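Local coordinates for COG0778: Nitroreductase (Streptococcus pneumoniae, PDB 2B67), which probably uses bound flavin mononucleotide to catalyse NAD(P)H-dependent reduction of substrates, as a dimeric member of the nitroreductase family, at residues Q109-M112 and K113-A117; L195-D198 and E199-K203. All coordinates share one frame; numbering follows the deposited sequence.

Interaction 1 (Q109-M112 and K113-A117)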
loop_
_atom_site.group_PDB
_atom_site.type_symbol
_atom_site.label_atom_id
_atom_site.label_comp_id
_atom_site.label_asym_id
_atom_site.label_seq_id
_atom_site.Cartn_x
_atom_site.Cartn_y
_atom_site.Cartn_z
ATOM N N GLN A 109 -13.517 15.627 -18.736
ATOM C CA GLN A 109 -14.771 14.873 -18.958
ATOM C C GLN A 109 -14.671 13.492 -18.327
ATOM O O GLN A 109 -15.637 12.951 -17.780
ATOM C CB GLN A 109 -15.022 14.722 -20.469
ATOM C CG GLN A 109 -16.072 13.670 -20.854
ATOM C CD GLN A 109 -17.405 14.251 -21.361
ATOM O OE1 GLN A 109 -17.991 15.173 -20.757
ATOM N NE2 GLN A 109 -17.890 13.698 -22.489
ATOM N N TYR A 110 -13.478 12.931 -18.420
ATOM C CA TYR A 110 -13.222 11.632 -17.869
ATOM C C TYR A 110 -13.411 11.651 -16.352
ATOM O O TYR A 110 -14.166 10.850 -15.828
ATOM C CB TYR A 110 -11.840 11.172 -18.263
ATOM C CG TYR A 110 -11.388 9.930 -17.557
ATOM C CD1 TYR A 110 -10.366 9.992 -16.617
ATOM C CD2 TYR A 110 -11.963 8.679 -17.846
ATOM C CE1 TYR A 110 -9.909 8.857 -15.968
ATOM C CE2 TYR A 110 -11.517 7.529 -17.193
ATOM C CZ TYR A 110 -10.485 7.630 -16.256
ATOM O OH TYR A 110 -10.001 6.517 -15.603
ATOM N N PHE A 111 -12.759 12.584 -15.660
ATOM C CA PHE A 111 -12.935 12.696 -14.209
ATOM C C PHE A 111 -14.332 13.206 -13.796
ATOM O O PHE A 111 -14.870 12.782 -12.768
ATOM C CB PHE A 111 -11.846 13.580 -13.600
ATOM C CG PHE A 111 -10.485 12.922 -13.528
ATOM C CD1 PHE A 111 -9.419 13.414 -14.279
ATOM C CD2 PHE A 111 -10.255 11.852 -12.672
ATOM C CE1 PHE A 111 -8.133 12.820 -14.204
ATOM C CE2 PHE A 111 -8.979 11.245 -12.580
ATOM C CZ PHE A 111 -7.914 11.721 -13.353
HETATM N N MSE A 112 -14.905 14.114 -14.587
HETATM C CA MSE A 112 -16.235 14.661 -14.295
HETATM C C MSE A 112 -17.392 13.668 -14.537
HETATM O O MSE A 112 -18.335 13.635 -13.753
HETATM C CB MSE A 112 -16.499 15.938 -15.103
HETATM C CG MSE A 112 -15.785 17.183 -14.583
HETATM SE SE MSE A 112 -16.124 17.586 -12.681
HETATM C CE MSE A 112 -17.933 18.070 -12.752
ATOM N N LYS A 113 -17.302 12.862 -15.593
ATOM C CA LYS A 113 -18.402 11.990 -16.020
ATOM C C LYS A 113 -18.065 10.505 -16.263
ATOM O O LYS A 113 -18.775 9.602 -15.789
ATOM C CB LYS A 113 -19.115 12.611 -17.251
ATOM C CG LYS A 113 -20.262 13.552 -16.825
ATOM C CD LYS A 113 -20.356 14.783 -17.676
ATOM C CE LYS A 113 -21.381 15.757 -17.099
ATOM N NZ LYS A 113 -21.302 17.090 -17.817
ATOM N N ASN A 114 -17.008 10.226 -17.006
ATOM C CA ASN A 114 -16.720 8.831 -17.310
ATOM C C ASN A 114 -16.354 8.024 -16.073
ATOM O O ASN A 114 -17.003 7.006 -15.755
ATOM C CB ASN A 114 -15.634 8.709 -18.384
ATOM C CG ASN A 114 -16.150 9.104 -19.745
ATOM O OD1 ASN A 114 -16.403 10.280 -20.002
ATOM N ND2 ASN A 114 -16.357 8.112 -20.612
ATOM N N LEU A 115 -15.337 8.499 -15.367
ATOM C CA LEU A 115 -14.843 7.778 -14.228
ATOM C C LEU A 115 -15.971 7.518 -13.214
ATOM O O LEU A 115 -16.190 6.353 -12.872
ATOM C CB LEU A 115 -13.641 8.472 -13.595
ATOM C CG LEU A 115 -12.509 7.575 -13.102
ATOM C CD1 LEU A 115 -11.607 8.297 -12.068
ATOM C CD2 LEU A 115 -13.010 6.243 -12.589
ATOM N N PRO A 116 -16.696 8.564 -12.758
ATOM C CA PRO A 116 -17.804 8.335 -11.826
ATOM C C PRO A 116 -18.808 7.292 -12.302
ATOM O O PRO A 116 -19.363 6.561 -11.463
ATOM C CB PRO A 116 -18.474 9.711 -11.719
ATOM C CG PRO A 116 -17.351 10.655 -11.947
ATOM C CD PRO A 116 -16.525 10.006 -13.027
ATOM N N ALA A 117 -19.021 7.215 -13.624
ATOM C CA ALA A 117 -19.975 6.258 -14.192
ATOM C C ALA A 117 -19.445 4.842 -13.993
ATOM O O ALA A 117 -20.207 3.931 -13.644
ATOM C CB ALA A 117 -20.266 6.555 -15.695
#
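Q109-M112 and K113-A117 form one run of helix in which the hydrogen-bond pattern slips by a residue. Q109 O takes two donors, K113 N at 2.8 Å and N114 N at 3.1 Å, and the next bond, L115 N to Y110 O (2.7 Å), spans five residues and is nearly straight at 172°. This wide pi-type turn precedes P116, which has no N-H to give; its CD instead rests against F111 O at 3.2 Å, and the helix kinks there. With its CG anti to the backbone N (chi1 171°), Y110 lays its ring along the next turn. L115 CB sits over one face, 4.3 Å from the ring centroid, in a CH-pi contact, while L115 CG lies 3.7 Å from Y110 CZ. L115 also runs alongside F111, with CD1 3.9 Å from F111 CD2, so one leucine serves both aromatics. N114 crosses the Y110 side chain near CD2, its OD1 meeting Q109 CG. One side of this helix, 105-120, packs against helix 87-98: F111 and M112 meet A95, L115 meets A91 and P116 meets A88, while Y110 and L115 touch the FMN-pocket residue H43 in a loop.

Interaction 2 (L195-D198 and E199-K203)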
loop_
_atom_site.group_PDB
_atom_site.type_symbol
_atom_site.label_atom_id
_atom_site.label_comp_id
_atom_site.label_asym_id
_atom_site.label_seq_id
_atom_site.Cartn_x
_atom_site.Cartn_y
_atom_site.Cartn_z
ATOM N N LEU A 195 9.615 -14.048 5.610
ATOM C CA LEU A 195 9.783 -15.316 4.895
ATOM C C LEU A 195 10.908 -15.252 3.861
ATOM O O LEU A 195 11.123 -14.206 3.252
ATOM C CB LEU A 195 8.482 -15.690 4.189
ATOM C CG LEU A 195 7.308 -16.045 5.092
ATOM C CD1 LEU A 195 6.014 -15.905 4.260
ATOM C CD2 LEU A 195 7.444 -17.466 5.692
ATOM N N PRO A 196 11.620 -16.372 3.645
ATOM C CA PRO A 196 12.646 -16.347 2.575
ATOM C C PRO A 196 12.004 -16.032 1.225
ATOM O O PRO A 196 10.918 -16.514 0.941
ATOM C CB PRO A 196 13.261 -17.765 2.595
ATOM C CG PRO A 196 12.462 -18.581 3.574
ATOM C CD PRO A 196 11.514 -17.673 4.338
ATOM N N VAL A 197 12.648 -15.194 0.420
ATOM C CA VAL A 197 12.033 -14.700 -0.827
ATOM C C VAL A 197 11.546 -15.820 -1.774
ATOM O O VAL A 197 10.419 -15.769 -2.289
ATOM C CB VAL A 197 12.914 -13.602 -1.527
ATOM C CG1 VAL A 197 14.233 -14.157 -2.058
ATOM C CG2 VAL A 197 12.158 -12.907 -2.614
ATOM N N ASP A 198 12.359 -16.861 -1.952
ATOM C CA ASP A 198 11.962 -18.000 -2.792
ATOM C C ASP A 198 10.703 -18.709 -2.278
ATOM O O ASP A 198 10.019 -19.371 -3.041
ATOM C CB ASP A 198 13.131 -18.981 -2.983
ATOM C CG ASP A 198 14.368 -18.306 -3.589
ATOM O OD1 ASP A 198 15.463 -18.478 -3.000
ATOM O OD2 ASP A 198 14.251 -17.578 -4.619
ATOM N N GLU A 199 10.391 -18.549 -0.992
ATOM C CA GLU A 199 9.135 -19.073 -0.428
ATOM C C GLU A 199 7.872 -18.382 -0.956
ATOM O O GLU A 199 6.784 -18.964 -0.904
ATOM C CB GLU A 199 9.142 -18.955 1.102
ATOM C CG GLU A 199 8.036 -19.727 1.796
ATOM C CD GLU A 199 8.153 -21.247 1.564
ATOM O OE1 GLU A 199 7.366 -21.793 0.752
ATOM O OE2 GLU A 199 9.041 -21.884 2.183
ATOM N N ILE A 200 8.007 -17.137 -1.419
ATOM C CA ILE A 200 6.826 -16.332 -1.775
ATOM C C ILE A 200 6.816 -15.940 -3.255
ATOM O O ILE A 200 5.956 -15.190 -3.683
ATOM C CB ILE A 200 6.692 -15.057 -0.877
ATOM C CG1 ILE A 200 7.921 -14.162 -1.039
ATOM C CG2 ILE A 200 6.466 -15.435 0.598
ATOM C CD1 ILE A 200 7.851 -12.899 -0.291
ATOM N N ILE A 201 7.776 -16.451 -4.019
ATOM C CA ILE A 201 7.828 -16.249 -5.466
ATOM C C ILE A 201 7.389 -17.513 -6.233
ATOM O O ILE A 201 7.765 -18.654 -5.897
ATOM C CB ILE A 201 9.240 -15.826 -5.939
ATOM C CG1 ILE A 201 9.574 -14.417 -5.465
ATOM C CG2 ILE A 201 9.358 -15.915 -7.474
ATOM C CD1 ILE A 201 10.983 -13.919 -5.849
ATOM N N GLU A 202 6.577 -17.301 -7.264
ATOM C CA GLU A 202 6.153 -18.372 -8.147
ATOM C C GLU A 202 6.510 -17.929 -9.544
ATOM O O GLU A 202 6.329 -16.760 -9.881
ATOM C CB GLU A 202 4.648 -18.527 -8.065
ATOM C CG GLU A 202 4.143 -19.907 -8.270
ATOM C CD GLU A 202 4.102 -20.716 -6.991
ATOM O OE1 GLU A 202 4.982 -20.515 -6.134
ATOM O OE2 GLU A 202 3.180 -21.558 -6.848
ATOM N N LYS A 203 6.995 -18.864 -10.357
ATOM C CA LYS A 203 7.395 -18.571 -11.725
ATOM C C LYS A 203 6.403 -19.162 -12.710
ATOM O O LYS A 203 6.051 -20.342 -12.628
ATOM C CB LYS A 203 8.807 -19.083 -11.994
ATOM C CG LYS A 203 9.881 -18.485 -11.082
ATOM C CD LYS A 203 11.289 -18.747 -11.649
ATOM C CE LYS A 203 12.374 -17.976 -10.888
ATOM N NZ LYS A 203 12.726 -18.633 -9.581
HETATM O O HOH W 1 12.580 -17.422 -6.621
#
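V197 and I201 meet because V197 chi1 of 67° puts CG1 between the backbone N and the carbonyl carbon and leaves CG2 anti to N, while I201 turns CG1 anti to its carbonyl carbon and then runs on extended, chi2 178°. The two side chains run alongside each other in a common direction, and V197 CG2 comes within 3.6 Å of I201 CD1. I200 differs from I201: its CG1 stands between N and the carbonyl carbon (chi1 60°), close to V197 O at 3.2 Å, which leaves CG2 to cross obliquely against L195 CD1 at 3.7 Å.

Two overlapping type I turns hold the bend. E199 N bonds to P196 O and I200 N to V197 O, both at 2.9 Å; in each the donor stands well above the carbonyl plane, as fits so tight a return. Past the turns the chain straightens into strand 201-203, which pairs in parallel with a strand of the second subunit. Such a C-terminal extension reaching over to the partner's sheet is a familiar feature of nitroreductase dimers.

Across that interface, L195 N is hydrogen-bonded to Q46 OE1 of the second subunit, and L195 and I200 pack on its R90 and T37. D198 OD1 forms a salt bridge with R30 of the second subunit; OD2 also accepts a 2.6 Å hydrogen bond from a water. The same water accepts from K203 NZ at 3.2 Å, bridging opposite charges that are themselves 5.3 Å apart, D198 OD2 to K203 NZ.

How the interactions relate
Interaction 1 comes first along the chain, on helix 105-120, and interaction 2 closes near the C-terminus, after the four-stranded antiparallel sheet is complete. Their centres lie 40 Å apart and their nearest atoms about 29 Å apart, so they share no helix or strand. Interaction 1 belongs to a helical layer packed within its own subunit, with the side chain of F111 about 7 Å from a bound FMN. Interaction 2 belongs to the arm that carries this chain's last strand onto the second subunit, with the side chain of L195 about 12 Å from a bound FMN. One contact thus shapes a helix near a flavin and the other helps join the two chains, consistent with a dimeric flavoprotein.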